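Long-range contact in neural CELL adhesion molecule 1,140 KDA isoform (Homo sapiens, PDB 2VKW), which probably mediates adhesion between neural cells as a surface receptor, of which this fragment holds the first two fibronectin type III domains: residues R146-S151 with E177-V182. Numbering follows the deposited sequence.
Sequences RYRALS and EYEVYV. With SO4 (sulfate ion), chain D.
Ala149 lies over one face of the Tyr178 ring: its CB is 4.0 Å from the ring centroid and 19° off the normal, which meets the criterion for a CH-pi contact. Phe198 also meets this ring, with nearly parallel planes, and Asp173 N hydrogen-bonds to Tyr178 OH. Tyr147 points the same way as Tyr178, side by side with it; Tyr178 CD2 reaches the edge of the Tyr147 ring, 4.1 Å from Tyr147 CD1. Tyr147 CB also packs on Val180 CG2.

On the opposite face of the sheet, Glu179 OE1 approaches the edge of the Arg148 guanidinium from somewhat out of its plane, and a sulfate oxygen lies near that plane. The salt bridge, Arg148 NH1 to Glu179 OE1 at 2.6 Å, is bent (145° at the hydrogen), and the two flat groups are turned 36° apart. A bend at chi3 turns the arginine's end toward Glu179, whose chain is extended beyond CG. The sulfate, probably from the crystallisation liquor, accepts weak hydrogen bonds from Arg148 NH2 and another from Lys41 NZ of the second subunit. Leu150 CD2 rests on Glu179 CG at 3.6 Å, the two side chains roughly at right angles.

Between these two faces, Arg146 and Tyr181 exchange two nearly straight backbone bonds, Arg148 and Glu179 two longer ones, and Leu150 N bonds to Glu177 O at 2.8 Å. This is the antiparallel pairing of the two central strands in the four-stranded sheet of a fibronectin type III beta-sandwich.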
loop_
_atom_site.group_PDB
_atom_site.type_symbol
_atom_site.label_atom_id
_atom_site.label_comp_id
_atom_site.label_asym_id
_atom_site.label_seq_id
_atom_site.Cartn_x
_atom_site.Cartn_y
_atom_site.Cartn_z
ATOM N N ARG A 146 -8.056 13.176 -6.331
ATOM C CA ARG A 146 -8.235 14.092 -5.203
ATOM C C ARG A 146 -6.838 14.333 -4.633
ATOM O O ARG A 146 -6.095 13.378 -4.382
ATOM C CB ARG A 146 -9.113 13.462 -4.115
ATOM C CG ARG A 146 -10.600 13.667 -4.278
ATOM C CD ARG A 146 -10.989 15.107 -3.981
ATOM N NE ARG A 146 -12.440 15.300 -3.974
ATOM C CZ ARG A 146 -13.037 16.474 -3.786
ATOM N NH1 ARG A 146 -12.312 17.568 -3.584
ATOM N NH2 ARG A 146 -14.363 16.556 -3.812
ATOM N N TYR A 147 -6.473 15.596 -4.432
ATOM C CA TYR A 147 -5.160 15.906 -3.892
ATOM C C TYR A 147 -5.203 17.205 -3.100
ATOM O O TYR A 147 -6.086 18.030 -3.307
ATOM C CB TYR A 147 -4.138 16.001 -5.026
ATOM C CG TYR A 147 -4.136 17.314 -5.779
ATOM C CD1 TYR A 147 -3.175 18.285 -5.514
ATOM C CD2 TYR A 147 -5.086 17.580 -6.764
ATOM C CE1 TYR A 147 -3.151 19.488 -6.210
ATOM C CE2 TYR A 147 -5.074 18.790 -7.469
ATOM C CZ TYR A 147 -4.099 19.736 -7.186
ATOM O OH TYR A 147 -4.069 20.930 -7.882
ATOM N N ARG A 148 -4.234 17.380 -2.203
ATOM C CA ARG A 148 -4.158 18.557 -1.343
ATOM C C ARG A 148 -2.779 18.598 -0.685
ATOM O O ARG A 148 -2.092 17.577 -0.599
ATOM C CB ARG A 148 -5.169 18.419 -0.212
ATOM C CG ARG A 148 -4.660 17.390 0.808
ATOM C CD ARG A 148 -5.673 16.881 1.804
ATOM N NE ARG A 148 -5.838 17.740 2.962
ATOM C CZ ARG A 148 -5.943 17.293 4.209
ATOM N NH1 ARG A 148 -5.890 15.992 4.457
ATOM N NH2 ARG A 148 -6.114 18.150 5.206
ATOM N N ALA A 149 -2.391 19.777 -0.210
ATOM C CA ALA A 149 -1.143 19.933 0.525
ATOM C C ALA A 149 -1.633 19.604 1.929
ATOM O O ALA A 149 -2.707 20.054 2.313
ATOM C CB ALA A 149 -0.665 21.376 0.469
ATOM N N LEU A 150 -0.881 18.820 2.690
ATOM C CA LEU A 150 -1.325 18.457 4.033
ATOM C C LEU A 150 -1.715 19.674 4.879
ATOM O O LEU A 150 -2.539 19.567 5.789
ATOM C CB LEU A 150 -0.243 17.652 4.749
ATOM C CG LEU A 150 0.221 16.371 4.056
ATOM C CD1 LEU A 150 1.073 15.572 5.042
ATOM C CD2 LEU A 150 -0.977 15.539 3.600
ATOM N N SER A 151 -1.136 20.827 4.562
ATOM C CA SER A 151 -1.425 22.060 5.290
ATOM C C SER A 151 -2.661 22.803 4.800
ATOM O O SER A 151 -3.092 23.764 5.435
ATOM C CB SER A 151 -0.229 23.016 5.217
ATOM O OG SER A 151 0.798 22.626 6.112
ATOM N N GLU A 177 4.154 19.057 1.835
ATOM C CA GLU A 177 3.854 17.648 1.644
ATOM C C GLU A 177 2.475 17.512 1.020
ATOM O O GLU A 177 1.529 18.163 1.451
ATOM C CB GLU A 177 3.889 16.907 2.974
ATOM C CG GLU A 177 5.196 17.045 3.710
ATOM C CD GLU A 177 5.215 16.240 4.984
ATOM O OE1 GLU A 177 5.229 14.990 4.898
ATOM O OE2 GLU A 177 5.203 16.858 6.068
ATOM N N TYR A 178 2.364 16.663 0.005
ATOM C CA TYR A 178 1.096 16.451 -0.682
ATOM C C TYR A 178 0.595 15.010 -0.635
ATOM O O TYR A 178 1.383 14.068 -0.716
ATOM C CB TYR A 178 1.221 16.842 -2.159
ATOM C CG TYR A 178 1.140 18.320 -2.459
ATOM C CD1 TYR A 178 2.254 19.144 -2.328
ATOM C CD2 TYR A 178 -0.057 18.894 -2.882
ATOM C CE1 TYR A 178 2.174 20.507 -2.613
ATOM C CE2 TYR A 178 -0.148 20.248 -3.167
ATOM C CZ TYR A 178 0.967 21.048 -3.030
ATOM O OH TYR A 178 0.868 22.387 -3.298
ATOM N N GLU A 179 -0.713 14.832 -0.491
ATOM C CA GLU A 179 -1.262 13.485 -0.541
ATOM C C GLU A 179 -2.171 13.438 -1.765
ATOM O O GLU A 179 -2.882 14.396 -2.067
ATOM C CB GLU A 179 -2.011 13.093 0.749
ATOM C CG GLU A 179 -3.130 13.999 1.212
ATOM C CD GLU A 179 -3.889 13.408 2.407
ATOM O OE1 GLU A 179 -4.719 14.121 3.012
ATOM O OE2 GLU A 179 -3.660 12.225 2.737
ATOM N N VAL A 180 -2.105 12.332 -2.494
ATOM C CA VAL A 180 -2.899 12.167 -3.704
ATOM C C VAL A 180 -3.691 10.866 -3.656
ATOM O O VAL A 180 -3.132 9.807 -3.356
ATOM C CB VAL A 180 -1.985 12.134 -4.961
ATOM C CG1 VAL A 180 -2.823 11.948 -6.219
ATOM C CG2 VAL A 180 -1.168 13.412 -5.052
ATOM N N TYR A 181 -4.989 10.954 -3.949
ATOM C CA TYR A 181 -5.868 9.785 -3.979
ATOM C C TYR A 181 -6.452 9.602 -5.380
ATOM O O TYR A 181 -7.038 10.521 -5.959
ATOM C CB TYR A 181 -7.006 9.919 -2.957
ATOM C CG TYR A 181 -6.538 9.811 -1.525
ATOM C CD1 TYR A 181 -5.796 10.833 -0.939
ATOM C CD2 TYR A 181 -6.786 8.660 -0.771
ATOM C CE1 TYR A 181 -5.307 10.720 0.359
ATOM C CE2 TYR A 181 -6.294 8.535 0.537
ATOM C CZ TYR A 181 -5.555 9.576 1.090
ATOM O OH TYR A 181 -5.063 9.490 2.372
ATOM N N VAL A 182 -6.287 8.409 -5.933
ATOM C CA VAL A 182 -6.801 8.152 -7.261
ATOM C C VAL A 182 -7.778 6.994 -7.263
ATOM O O VAL A 182 -7.493 5.917 -6.739
ATOM C CB VAL A 182 -5.658 7.856 -8.250
ATOM C CG1 VAL A 182 -6.236 7.593 -9.641
ATOM C CG2 VAL A 182 -4.679 9.035 -8.282
HETATM S S SO4 D . -5.965 17.849 8.777
HETATM O O1 SO4 D . -4.981 18.398 9.732
HETATM O O2 SO4 D . -7.260 17.632 9.454
HETATM O O3 SO4 D . -5.473 16.574 8.237
HETATM O O4 SO4 D . -6.134 18.814 7.677
#